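Local coordinates for protein glutathione S-transferase (Sulfitobacter, PDB 4GF0) that binds glutathione and, as a glutathione transferase homolog, probably conjugates the thiol of this tripeptide to electrophilic compounds, at residues V17-E22 and A197-V202; A93-A98 and D158-D163; A131-T136 and D174-D179; F143-I148 and P184-F189. One frame throughout, in Å; residues are numbered along the deposited sequence.

How the contacts relate
Contact 1 joins the two ends of the chain: helix 14-23, part of the thioredoxin-like N-terminal domain, meets the last helix, 197-204, and the other three contacts are nested inside the loop it closes. Contacts 2, 3 and 4 interleave along the chain. Contact 2 leads from helix 89-111 to helix 162-170, while contacts 3 and 4 share helix 123-148. Contacts 2 and 4 have centres about 13 Å apart and touch, through Asp163 with Phe189 and Ala98 with Ile148. The centres of contacts 1 and 3 are about 26 Å apart, on opposite sides of the chain's centre. Contacts 2 and 3 also reach the second subunit. Together they pack the C-terminal helices and join the last one to the thioredoxin-like domain.

Contact 1. Residues V17-E22 and A197-V202; sequences VAIAIE and ASVAAV
Ile19 and Val202 interlock at the heart of this helix pair, which illustrates how branched side chains settle a domain interface. The two side chains cross at about a right angle, and CG1 of Ile19 lies 3.9 Å from both CG1 and CG2 of Val202. CG1 of Val202 also reaches CB of Ala18 at 3.8 Å. Chi1 of -69° sets CG1 of Ile19 beside the backbone N; the other branch, CG2, is anti to N and meets Ser198 OG at 3.6 Å, while CD1 lies alongside CG2 of Val199. An alanine in place of Ile19 would probably open a gap between Val202, Ser198 and Val199, leaving their side chains freer to shift.

Glu22 makes a different kind of contact. Its CB rests on CB of Ser198 at 3.7 Å, and the chain then bends at chi2 (-79°) to lay its carboxylate against the methyl of Ala201, with CD 3.5 Å from CB. The charge is answered just beyond: OE2 takes a salt bridge from Lys205 and a hydrogen bond with Tyr28 OH, while Ser198 OG is hydrogen-bonded with Glu23 OE2.

The segment axes approach to 8.3 Å and their directions differ by 124°, so the helices run obliquely antiparallel. Ile19 continues into Pro164, Phe167 and Val168 of helix 162-170. Val17, Ala20 and Ile21 face helix 68-78, and Ala18 and Ile21 reach Tyr28 of strand 28-32, so the contact packs helix 197-204 against the thioredoxin-like domain.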
loop_
_atom_site.group_PDB
_atom_site.type_symbol
_atom_site.label_atom_id
_atom_site.label_comp_id
_atom_site.label_asym_id
_atom_site.label_seq_id
_atom_site.Cartn_x
_atom_site.Cartn_y
_atom_site.Cartn_z
ATOM N N VAL A 17 3.997 8.497 -9.461
ATOM C CA VAL A 17 2.712 9.035 -9.875
ATOM C C VAL A 17 2.922 9.973 -11.062
ATOM O O VAL A 17 2.151 9.959 -12.022
ATOM C CB VAL A 17 2.002 9.744 -8.701
ATOM C CG1 VAL A 17 0.646 10.307 -9.150
ATOM C CG2 VAL A 17 1.804 8.769 -7.538
ATOM N N ALA A 18 3.982 10.777 -11.015
ATOM C CA ALA A 18 4.278 11.672 -12.132
ATOM C C ALA A 18 4.491 10.882 -13.422
ATOM O O ALA A 18 3.985 11.250 -14.489
ATOM C CB ALA A 18 5.492 12.520 -11.821
ATOM N N ILE A 19 5.222 9.784 -13.315
ATOM C CA ILE A 19 5.462 8.930 -14.472
ATOM C C ILE A 19 4.140 8.426 -15.048
ATOM O O ILE A 19 3.943 8.445 -16.262
ATOM C CB ILE A 19 6.369 7.765 -14.102
ATOM C CG1 ILE A 19 7.770 8.312 -13.827
ATOM C CG2 ILE A 19 6.429 6.728 -15.244
ATOM C CD1 ILE A 19 8.724 7.288 -13.167
ATOM N N ALA A 20 3.231 7.991 -14.181
ATOM C CA ALA A 20 1.936 7.512 -14.648
ATOM C C ALA A 20 1.127 8.609 -15.329
ATOM O O ALA A 20 0.464 8.358 -16.340
ATOM C CB ALA A 20 1.142 6.892 -13.506
ATOM N N ILE A 21 1.177 9.822 -14.780
ATOM C CA ILE A 21 0.440 10.928 -15.373
ATOM C C ILE A 21 0.999 11.234 -16.758
ATOM O O ILE A 21 0.247 11.518 -17.691
ATOM C CB ILE A 21 0.475 12.190 -14.493
ATOM C CG1 ILE A 21 -0.215 11.894 -13.160
ATOM C CG2 ILE A 21 -0.293 13.314 -15.187
ATOM C CD1 ILE A 21 -0.070 12.996 -12.109
ATOM N N GLU A 22 2.322 11.158 -16.897
ATOM C CA GLU A 22 2.941 11.340 -18.206
ATOM C C GLU A 22 2.504 10.255 -19.192
ATOM O O GLU A 22 2.236 10.541 -20.365
ATOM C CB GLU A 22 4.472 11.347 -18.095
ATOM C CG GLU A 22 5.040 12.440 -17.199
ATOM C CD GLU A 22 5.093 13.802 -17.864
ATOM O OE1 GLU A 22 4.716 13.919 -19.054
ATOM O OE2 GLU A 22 5.527 14.767 -17.192
ATOM N N ALA A 197 9.224 7.575 -22.833
ATOM C CA ALA A 197 8.968 9.012 -22.881
ATOM C C ALA A 197 8.570 9.594 -21.523
ATOM O O ALA A 197 8.969 10.711 -21.175
ATOM C CB ALA A 197 7.905 9.319 -23.933
ATOM N N SER A 198 7.788 8.843 -20.755
ATOM C CA SER A 198 7.297 9.323 -19.467
ATOM C C SER A 198 8.444 9.582 -18.506
ATOM O O SER A 198 8.447 10.569 -17.775
ATOM C CB SER A 198 6.352 8.299 -18.863
ATOM O OG SER A 198 7.019 7.048 -18.758
ATOM N N VAL A 199 9.425 8.690 -18.514
ATOM C CA VAL A 199 10.554 8.799 -17.598
ATOM C C VAL A 199 11.490 9.924 -18.030
ATOM O O VAL A 199 12.005 10.670 -17.196
ATOM C CB VAL A 199 11.310 7.464 -17.508
ATOM C CG1 VAL A 199 12.604 7.623 -16.719
ATOM C CG2 VAL A 199 10.405 6.413 -16.853
ATOM N N ALA A 200 11.709 10.059 -19.335
ATOM C CA ALA A 200 12.473 11.197 -19.836
ATOM C C ALA A 200 11.807 12.518 -19.443
ATOM O O ALA A 200 12.489 13.496 -19.120
ATOM C CB ALA A 200 12.638 11.119 -21.336
ATOM N N ALA A 201 10.476 12.539 -19.472
ATOM C CA ALA A 201 9.719 13.741 -19.127
ATOM C C ALA A 201 9.904 14.150 -17.669
ATOM O O ALA A 201 10.074 15.341 -17.374
ATOM C CB ALA A 201 8.248 13.554 -19.437
ATOM N N VAL A 202 9.853 13.191 -16.747
ATOM C CA VAL A 202 9.994 13.554 -15.336
ATOM C C VAL A 202 11.437 13.953 -15.009
ATOM O O VAL A 202 11.659 14.816 -14.158
ATOM C CB VAL A 202 9.479 12.467 -14.363
ATOM C CG1 VAL A 202 8.026 12.132 -14.673
ATOM C CG2 VAL A 202 10.353 11.207 -14.424
#

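Contact 2. Residues A93-A98 and D158-D163; sequences AQMRSA and DFSLAD
Met95 lies against the turn formed by Ser160, Leu161 and Ala162, and the apolar part of the contact rests on this thioether. Its CB points toward the turn, and CG, anti to the backbone N (chi1 176°), lies 3.9 Å from the methyl CB of Ala162. SD passes beside Leu161, 3.8 Å from CB, the two side chains crossing obliquely. The bend at chi3 (76°) brings CE to CD1 of Leu161 at 4.1 Å, and the same methyl sits above one face of the Arg96 guanidinium, toward its rim. One turn further on, CB of Ala98 meets CB of Ala162 at 3.9 Å, a methyl-to-methyl contact consistent with close backbones here.

The polar interactions lie within the turn. Ser160 and Asp163 form a capping box: Ser160 OG accepts from Ala162 N at 3.3 Å, and Ser160 N donates to Asp163 OD2 at 2.7 Å, using the anti lone pair of that oxygen. OD1 of the same carboxylate is hydrogen-bonded to Val154 N. This Ser-x-x-Asp box is a familiar feature of the glutathione transferase family.

Charge lies on the far flank, where Arg96 NE pairs with Asp73 and Ser97 OG is hydrogen-bonded to Thr66 OG1 of the second subunit.

The chemistry is thus divided. CG of Met95 comes to 3.5 Å from Ser160 OG, so hydrocarbon from helix 89-111 helps to shield the capping box in the turn that leads into helix 162-170, while the box gives Ser160 N and Ala162 N their acceptors.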
loop_
_atom_site.group_PDB
_atom_site.type_symbol
_atom_site.label_atom_id
_atom_site.label_comp_id
_atom_site.label_asym_id
_atom_site.label_seq_id
_atom_site.Cartn_x
_atom_site.Cartn_y
_atom_site.Cartn_z
ATOM N N ALA A 93 -4.720 -8.241 -10.913
ATOM C CA ALA A 93 -4.417 -8.639 -9.542
ATOM C C ALA A 93 -2.916 -8.862 -9.373
ATOM O O ALA A 93 -2.338 -8.577 -8.322
ATOM C CB ALA A 93 -5.220 -9.890 -9.146
ATOM N N GLN A 94 -2.266 -9.367 -10.412
ATOM C CA GLN A 94 -0.828 -9.565 -10.346
ATOM C C GLN A 94 -0.121 -8.213 -10.342
ATOM O O GLN A 94 0.898 -8.049 -9.683
ATOM C CB GLN A 94 -0.364 -10.451 -11.504
ATOM C CG GLN A 94 -0.893 -11.873 -11.407
ATOM C CD GLN A 94 -0.671 -12.666 -12.672
ATOM O OE1 GLN A 94 -0.816 -12.140 -13.781
ATOM N NE2 GLN A 94 -0.332 -13.947 -12.519
ATOM N N MET A 95 -0.675 -7.260 -11.092
ATOM C CA MET A 95 -0.189 -5.886 -11.101
ATOM C C MET A 95 -0.321 -5.308 -9.696
ATOM O O MET A 95 0.623 -4.738 -9.161
ATOM C CB MET A 95 -1.009 -5.046 -12.083
ATOM C CG MET A 95 -0.656 -3.561 -12.114
ATOM S SD MET A 95 -1.959 -2.601 -12.896
ATOM C CE MET A 95 -3.181 -2.562 -11.573
ATOM N N ARG A 96 -1.485 -5.479 -9.080
ATOM C CA ARG A 96 -1.705 -4.903 -7.749
ATOM C C ARG A 96 -0.928 -5.621 -6.657
ATOM O O ARG A 96 -0.569 -5.011 -5.652
ATOM C CB ARG A 96 -3.199 -4.808 -7.403
ATOM C CG ARG A 96 -3.902 -3.718 -8.210
ATOM C CD ARG A 96 -5.274 -3.380 -7.657
ATOM N NE ARG A 96 -5.935 -2.464 -8.585
ATOM C CZ ARG A 96 -6.774 -2.849 -9.544
ATOM N NH1 ARG A 96 -7.095 -4.133 -9.678
ATOM N NH2 ARG A 96 -7.293 -1.943 -10.368
ATOM N N SER A 97 -0.657 -6.908 -6.852
ATOM C CA SER A 97 0.149 -7.644 -5.890
ATOM C C SER A 97 1.525 -7.019 -5.845
ATOM O O SER A 97 2.096 -6.835 -4.773
ATOM C CB SER A 97 0.275 -9.111 -6.293
ATOM O OG SER A 97 1.169 -9.782 -5.417
ATOM N N ALA A 98 2.059 -6.686 -7.017
ATOM C CA ALA A 98 3.370 -6.052 -7.079
ATOM C C ALA A 98 3.321 -4.712 -6.360
ATOM O O ALA A 98 4.229 -4.371 -5.602
ATOM C CB ALA A 98 3.804 -5.859 -8.528
ATOM N N ASP A 158 3.375 -6.318 -21.462
ATOM C CA ASP A 158 2.543 -5.140 -21.235
ATOM C C ASP A 158 2.953 -4.294 -20.032
ATOM O O ASP A 158 3.024 -4.777 -18.907
ATOM C CB ASP A 158 1.084 -5.571 -21.072
ATOM C CG ASP A 158 0.579 -6.357 -22.263
ATOM O OD1 ASP A 158 0.894 -5.965 -23.403
ATOM O OD2 ASP A 158 -0.117 -7.372 -22.065
ATOM N N PHE A 159 3.216 -3.021 -20.302
ATOM C CA PHE A 159 3.432 -2.005 -19.283
ATOM C C PHE A 159 2.158 -1.822 -18.453
ATOM O O PHE A 159 1.038 -1.945 -18.971
ATOM C CB PHE A 159 3.757 -0.701 -20.014
ATOM C CG PHE A 159 4.124 0.444 -19.120
ATOM C CD1 PHE A 159 5.424 0.589 -18.659
ATOM C CD2 PHE A 159 3.190 1.413 -18.792
ATOM C CE1 PHE A 159 5.772 1.663 -17.862
ATOM C CE2 PHE A 159 3.531 2.488 -17.984
ATOM C CZ PHE A 159 4.832 2.614 -17.522
ATOM N N SER A 160 2.311 -1.512 -17.168
ATOM C CA SER A 160 1.149 -1.310 -16.301
ATOM C C SER A 160 1.513 -0.387 -15.156
ATOM O O SER A 160 2.660 0.036 -15.034
ATOM C CB SER A 160 0.663 -2.651 -15.725
ATOM O OG SER A 160 1.579 -3.155 -14.760
ATOM N N LEU A 161 0.538 -0.097 -14.294
ATOM C CA LEU A 161 0.809 0.708 -13.104
ATOM C C LEU A 161 1.918 0.176 -12.210
ATOM O O LEU A 161 2.533 0.948 -11.475
ATOM C CB LEU A 161 -0.444 0.844 -12.237
ATOM C CG LEU A 161 -1.644 1.560 -12.835
ATOM C CD1 LEU A 161 -2.727 1.543 -11.755
ATOM C CD2 LEU A 161 -1.284 3.000 -13.248
ATOM N N ALA A 162 2.173 -1.129 -12.246
ATOM C CA ALA A 162 3.197 -1.682 -11.370
ATOM C C ALA A 162 4.580 -1.182 -11.768
ATOM O O ALA A 162 5.477 -1.095 -10.936
ATOM C CB ALA A 162 3.160 -3.208 -11.362
ATOM N N ASP A 163 4.742 -0.831 -13.041
ATOM C CA ASP A 163 6.054 -0.479 -13.572
ATOM C C ASP A 163 6.631 0.860 -13.080
ATOM O O ASP A 163 7.784 0.892 -12.651
ATOM C CB ASP A 163 6.068 -0.613 -15.097
ATOM C CG ASP A 163 5.787 -2.035 -15.537
ATOM O OD1 ASP A 163 6.543 -2.933 -15.100
ATOM O OD2 ASP A 163 4.797 -2.256 -16.280
#

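Contact 3. Residues A131-T136 and D174-D179; sequences AQVPET and DGDGVD
Val133 opens the contact by setting CG1 against the carboxylate end of Asp176, 3.9 Å from CG. This methyl, anti to the backbone N (chi1 176°), lies against CB as well as CG of the aspartate.

Pro134 comes next and carries the larger share. Its ring leans on the carbonyl of Asp176: CG lies 3.4 Å from Asp176 O, and CA makes a C-H...O contact to the same oxygen at 3.4 Å. Having no N-H, the proline cannot bond to the preceding turn, and the helix is kinked here. The ring also lies close to Gly177, whose O is 4.1 Å from Pro134 CB. Gly177 closes a type I turn begun at Asp174, bonding back through its N to Asp174 O, and its positive phi of 91° suits a residue without a side chain; a CB there would also crowd CG of Pro134. CG2 of Val178 packs against O of Pro134 at 3.5 Å.

Further along, Thr136 leaves the loop behind and packs on Arg118 of the second subunit.

The carboxylate of Asp176 is buried but not left alone: OD1 forms a salt bridge with Lys113 NZ and OD2 a hydrogen bond with His110 ND1. These partners would probably stabilise its negative charge, while Val133 supplies hydrocarbon beside it. The contact therefore sets carbon-to-carbonyl packing beside a buried carboxylate with two polar partners, the Asp176 side chain lying about 10 Å from bound glutathione.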
loop_
_atom_site.group_PDB
_atom_site.type_symbol
_atom_site.label_atom_id
_atom_site.label_comp_id
_atom_site.label_asym_id
_atom_site.label_seq_id
_atom_site.Cartn_x
_atom_site.Cartn_y
_atom_site.Cartn_z
ATOM N N ALA A 131 21.865 -0.344 9.314
ATOM C CA ALA A 131 22.865 -1.319 8.873
ATOM C C ALA A 131 22.259 -2.515 8.133
ATOM O O ALA A 131 22.949 -3.180 7.355
ATOM C CB ALA A 131 23.709 -1.789 10.056
ATOM N N GLN A 132 20.977 -2.787 8.367
ATOM C CA GLN A 132 20.331 -3.951 7.772
ATOM C C GLN A 132 19.774 -3.677 6.379
ATOM O O GLN A 132 19.433 -4.615 5.661
ATOM C CB GLN A 132 19.191 -4.470 8.656
ATOM C CG GLN A 132 19.551 -4.663 10.114
ATOM C CD GLN A 132 20.858 -5.402 10.309
ATOM O OE1 GLN A 132 21.149 -6.381 9.618
ATOM N NE2 GLN A 132 21.660 -4.929 11.258
ATOM N N VAL A 133 19.684 -2.405 6.004
ATOM C CA VAL A 133 19.049 -2.015 4.736
ATOM C C VAL A 133 19.655 -2.651 3.470
ATOM O O VAL A 133 18.911 -3.045 2.568
ATOM C CB VAL A 133 18.937 -0.468 4.593
ATOM C CG1 VAL A 133 18.368 -0.072 3.227
ATOM C CG2 VAL A 133 18.046 0.098 5.689
ATOM N N PRO A 134 20.998 -2.748 3.383
ATOM C CA PRO A 134 21.516 -3.426 2.188
ATOM C C PRO A 134 21.047 -4.873 2.115
ATOM O O PRO A 134 20.793 -5.390 1.025
ATOM C CB PRO A 134 23.031 -3.362 2.382
ATOM C CG PRO A 134 23.239 -2.123 3.178
ATOM C CD PRO A 134 22.079 -2.086 4.139
ATOM N N GLU A 135 20.896 -5.516 3.265
ATOM C CA GLU A 135 20.435 -6.899 3.276
ATOM C C GLU A 135 18.929 -7.051 3.051
ATOM O O GLU A 135 18.507 -7.941 2.313
ATOM C CB GLU A 135 20.890 -7.612 4.547
ATOM C CG GLU A 135 22.405 -7.777 4.588
ATOM C CD GLU A 135 22.894 -8.370 5.885
ATOM O OE1 GLU A 135 22.214 -9.270 6.422
ATOM O OE2 GLU A 135 23.962 -7.932 6.369
ATOM N N THR A 136 18.118 -6.188 3.662
ATOM C CA THR A 136 16.672 -6.271 3.467
ATOM C C THR A 136 16.271 -5.883 2.041
ATOM O O THR A 136 15.366 -6.482 1.464
ATOM C CB THR A 136 15.877 -5.417 4.480
ATOM O OG1 THR A 136 16.245 -4.038 4.345
ATOM C CG2 THR A 136 16.149 -5.885 5.897
ATOM N N ASP A 174 20.899 0.951 -5.699
ATOM C CA ASP A 174 22.331 1.261 -5.687
ATOM C C ASP A 174 22.685 2.093 -4.457
ATOM O O ASP A 174 23.651 1.789 -3.746
ATOM C CB ASP A 174 22.744 2.005 -6.961
ATOM C CG ASP A 174 22.947 1.075 -8.148
ATOM O OD1 ASP A 174 22.973 -0.157 -7.953
ATOM O OD2 ASP A 174 23.105 1.586 -9.277
ATOM N N GLY A 175 21.871 3.115 -4.201
ATOM C CA GLY A 175 22.049 3.991 -3.057
ATOM C C GLY A 175 21.881 3.276 -1.729
ATOM O O GLY A 175 22.430 3.708 -0.709
ATOM N N ASP A 176 21.120 2.183 -1.732
ATOM C CA ASP A 176 20.913 1.407 -0.516
ATOM C C ASP A 176 21.952 0.299 -0.358
ATOM O O ASP A 176 21.883 -0.483 0.586
ATOM C CB ASP A 176 19.489 0.817 -0.460
ATOM C CG ASP A 176 18.427 1.864 -0.151
ATOM O OD1 ASP A 176 18.792 3.019 0.155
ATOM O OD2 ASP A 176 17.221 1.533 -0.206
ATOM N N GLY A 177 22.905 0.229 -1.283
ATOM C CA GLY A 177 23.976 -0.747 -1.192
ATOM C C GLY A 177 23.714 -2.075 -1.889
ATOM O O GLY A 177 24.338 -3.087 -1.547
ATOM N N VAL A 178 22.804 -2.072 -2.864
ATOM C CA VAL A 178 22.481 -3.265 -3.650
ATOM C C VAL A 178 22.809 -3.023 -5.126
ATOM O O VAL A 178 22.383 -2.019 -5.697
ATOM C CB VAL A 178 20.981 -3.619 -3.539
ATOM C CG1 VAL A 178 20.666 -4.894 -4.328
ATOM C CG2 VAL A 178 20.569 -3.787 -2.079
ATOM N N ASP A 179 23.568 -3.929 -5.740
ATOM C CA ASP A 179 23.899 -3.792 -7.161
ATOM C C ASP A 179 22.718 -4.245 -8.011
ATOM O O ASP A 179 22.403 -5.431 -8.031
ATOM C CB ASP A 179 25.117 -4.652 -7.521
ATOM C CG ASP A 179 26.436 -4.007 -7.139
ATOM O OD1 ASP A 179 26.573 -2.781 -7.324
ATOM O OD2 ASP A 179 27.340 -4.734 -6.665
#

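Contact 4. Residues F143-I148 and P184-F189; sequences FVESDI and PKITTF
Glu145 grips the first turn of helix 184-194 with both oxygens of its carboxylate, a group from one helix accepting two backbone N-H groups of another. OE2 accepts from Lys185 N at 2.9 Å, nearly straight at 164°, and OE1 accepts from Ile186 N at 3.0 Å, more bent at 148°. Both bonds use the syn lone pairs. CG anti to the backbone N and a bend at chi2 (77°) carry the group across to the neighbouring helix.

Beneath this fork the packing is close and apolar: CG1 of Val144 meets CD1 of Ile186 at 3.8 Å, their side chains crossing at about a right angle. The outer side is looser. Exposed Pro184 brings CD to 3.4 Å from OE2, and Lys185 reaches back to give Glu145 O a weak bond from NZ at 2.9 Å, while also bonding to Leu149 O. An alanine in place of Glu145 would probably leave the N-H groups of Lys185 and Ile186 without these acceptors at the start of the helix.

The negative carboxylate faces the N-terminal end of a helix: two backbone hydrogen bonds join the perpendicular segments, and the helix end would probably favour the charge.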
loop_
_atom_site.group_PDB
_atom_site.type_symbol
_atom_site.label_atom_id
_atom_site.label_comp_id
_atom_site.label_asym_id
_atom_site.label_seq_id
_atom_site.Cartn_x
_atom_site.Cartn_y
_atom_site.Cartn_z
ATOM N N PHE A 143 13.248 -11.230 -4.455
ATOM C CA PHE A 143 11.841 -11.534 -4.685
ATOM C C PHE A 143 11.272 -10.869 -5.933
ATOM O O PHE A 143 10.477 -11.476 -6.657
ATOM C CB PHE A 143 11.004 -11.143 -3.471
ATOM C CG PHE A 143 9.567 -11.548 -3.585
ATOM C CD1 PHE A 143 9.183 -12.847 -3.297
ATOM C CD2 PHE A 143 8.606 -10.642 -3.983
ATOM C CE1 PHE A 143 7.857 -13.236 -3.400
ATOM C CE2 PHE A 143 7.280 -11.024 -4.097
ATOM C CZ PHE A 143 6.907 -12.323 -3.800
ATOM N N VAL A 144 11.641 -9.614 -6.173
ATOM C CA VAL A 144 11.232 -8.939 -7.394
ATOM C C VAL A 144 11.689 -9.745 -8.605
ATOM O O VAL A 144 10.905 -10.011 -9.517
ATOM C CB VAL A 144 11.827 -7.516 -7.481
ATOM C CG1 VAL A 144 11.687 -6.958 -8.899
ATOM C CG2 VAL A 144 11.137 -6.599 -6.483
ATOM N N GLU A 145 12.960 -10.133 -8.591
ATOM C CA GLU A 145 13.580 -10.833 -9.708
ATOM C C GLU A 145 12.927 -12.196 -9.949
ATOM O O GLU A 145 12.719 -12.598 -11.087
ATOM C CB GLU A 145 15.091 -10.977 -9.456
ATOM C CG GLU A 145 15.875 -11.701 -10.542
ATOM C CD GLU A 145 16.130 -10.836 -11.765
ATOM O OE1 GLU A 145 15.862 -9.611 -11.716
ATOM O OE2 GLU A 145 16.610 -11.378 -12.781
ATOM N N SER A 146 12.569 -12.889 -8.878
ATOM C CA SER A 146 12.088 -14.261 -9.001
ATOM C C SER A 146 10.568 -14.363 -9.097
ATOM O O SER A 146 10.045 -15.316 -9.672
ATOM C CB SER A 146 12.572 -15.090 -7.815
ATOM O OG SER A 146 11.910 -14.673 -6.637
ATOM N N ASP A 147 9.854 -13.390 -8.538
ATOM C CA ASP A 147 8.415 -13.563 -8.325
ATOM C C ASP A 147 7.516 -12.407 -8.740
ATOM O O ASP A 147 6.293 -12.522 -8.687
ATOM C CB ASP A 147 8.149 -13.909 -6.862
ATOM C CG ASP A 147 8.455 -15.355 -6.545
ATOM O OD1 ASP A 147 7.504 -16.137 -6.357
ATOM O OD2 ASP A 147 9.648 -15.707 -6.491
ATOM N N ILE A 148 8.103 -11.294 -9.154
ATOM C CA ILE A 148 7.288 -10.159 -9.578
ATOM C C ILE A 148 7.502 -9.820 -11.042
ATOM O O ILE A 148 6.542 -9.699 -11.802
ATOM C CB ILE A 148 7.560 -8.911 -8.722
ATOM C CG1 ILE A 148 7.043 -9.137 -7.301
ATOM C CG2 ILE A 148 6.916 -7.669 -9.353
ATOM C CD1 ILE A 148 7.177 -7.923 -6.405
ATOM N N PRO A 184 19.472 -9.629 -13.515
ATOM C CA PRO A 184 19.344 -9.409 -14.962
ATOM C C PRO A 184 17.982 -8.865 -15.393
ATOM O O PRO A 184 17.947 -7.942 -16.210
ATOM C CB PRO A 184 19.614 -10.799 -15.575
ATOM C CG PRO A 184 19.623 -11.768 -14.430
ATOM C CD PRO A 184 19.959 -10.986 -13.196
ATOM N N LYS A 185 16.886 -9.396 -14.851
ATOM C CA LYS A 185 15.566 -8.907 -15.244
ATOM C C LYS A 185 15.302 -7.486 -14.756
ATOM O O LYS A 185 14.720 -6.677 -15.482
ATOM C CB LYS A 185 14.459 -9.873 -14.815
ATOM C CG LYS A 185 14.426 -11.150 -15.653
ATOM C CD LYS A 185 13.119 -11.900 -15.468
ATOM C CE LYS A 185 13.037 -12.460 -14.074
ATOM N NZ LYS A 185 11.709 -13.063 -13.775
ATOM N N ILE A 186 15.742 -7.177 -13.539
ATOM C CA ILE A 186 15.628 -5.815 -13.031
ATOM C C ILE A 186 16.444 -4.878 -13.914
ATOM O O ILE A 186 16.004 -3.780 -14.236
ATOM C CB ILE A 186 16.091 -5.700 -11.556
ATOM C CG1 ILE A 186 15.105 -6.426 -10.638
ATOM C CG2 ILE A 186 16.202 -4.236 -11.136
ATOM C CD1 ILE A 186 15.458 -6.332 -9.152
ATOM N N THR A 187 17.622 -5.333 -14.333
ATOM C CA THR A 187 18.489 -4.519 -15.177
ATOM C C THR A 187 17.818 -4.209 -16.513
ATOM O O THR A 187 17.783 -3.052 -16.941
ATOM C CB THR A 187 19.841 -5.197 -15.417
ATOM O OG1 THR A 187 20.531 -5.298 -14.166
ATOM C CG2 THR A 187 20.688 -4.381 -16.387
ATOM N N THR A 188 17.263 -5.236 -17.151
ATOM C CA THR A 188 16.563 -5.033 -18.419
ATOM C C THR A 188 15.363 -4.122 -18.218
ATOM O O THR A 188 15.097 -3.249 -19.042
ATOM C CB THR A 188 16.111 -6.363 -19.040
ATOM O OG1 THR A 188 17.268 -7.147 -19.366
ATOM C CG2 THR A 188 15.305 -6.105 -20.302
ATOM N N PHE A 189 14.652 -4.327 -17.114
ATOM C CA PHE A 189 13.490 -3.504 -16.766
ATOM C C PHE A 189 13.869 -2.027 -16.638
ATOM O O PHE A 189 13.199 -1.148 -17.188
ATOM C CB PHE A 189 12.852 -4.034 -15.467
ATOM C CG PHE A 189 11.864 -3.091 -14.844
ATOM C CD1 PHE A 189 10.586 -2.941 -15.384
ATOM C CD2 PHE A 189 12.203 -2.355 -13.712
ATOM C CE1 PHE A 189 9.661 -2.056 -14.812
ATOM C CE2 PHE A 189 11.272 -1.474 -13.130
ATOM C CZ PHE A 189 10.008 -1.326 -13.683
#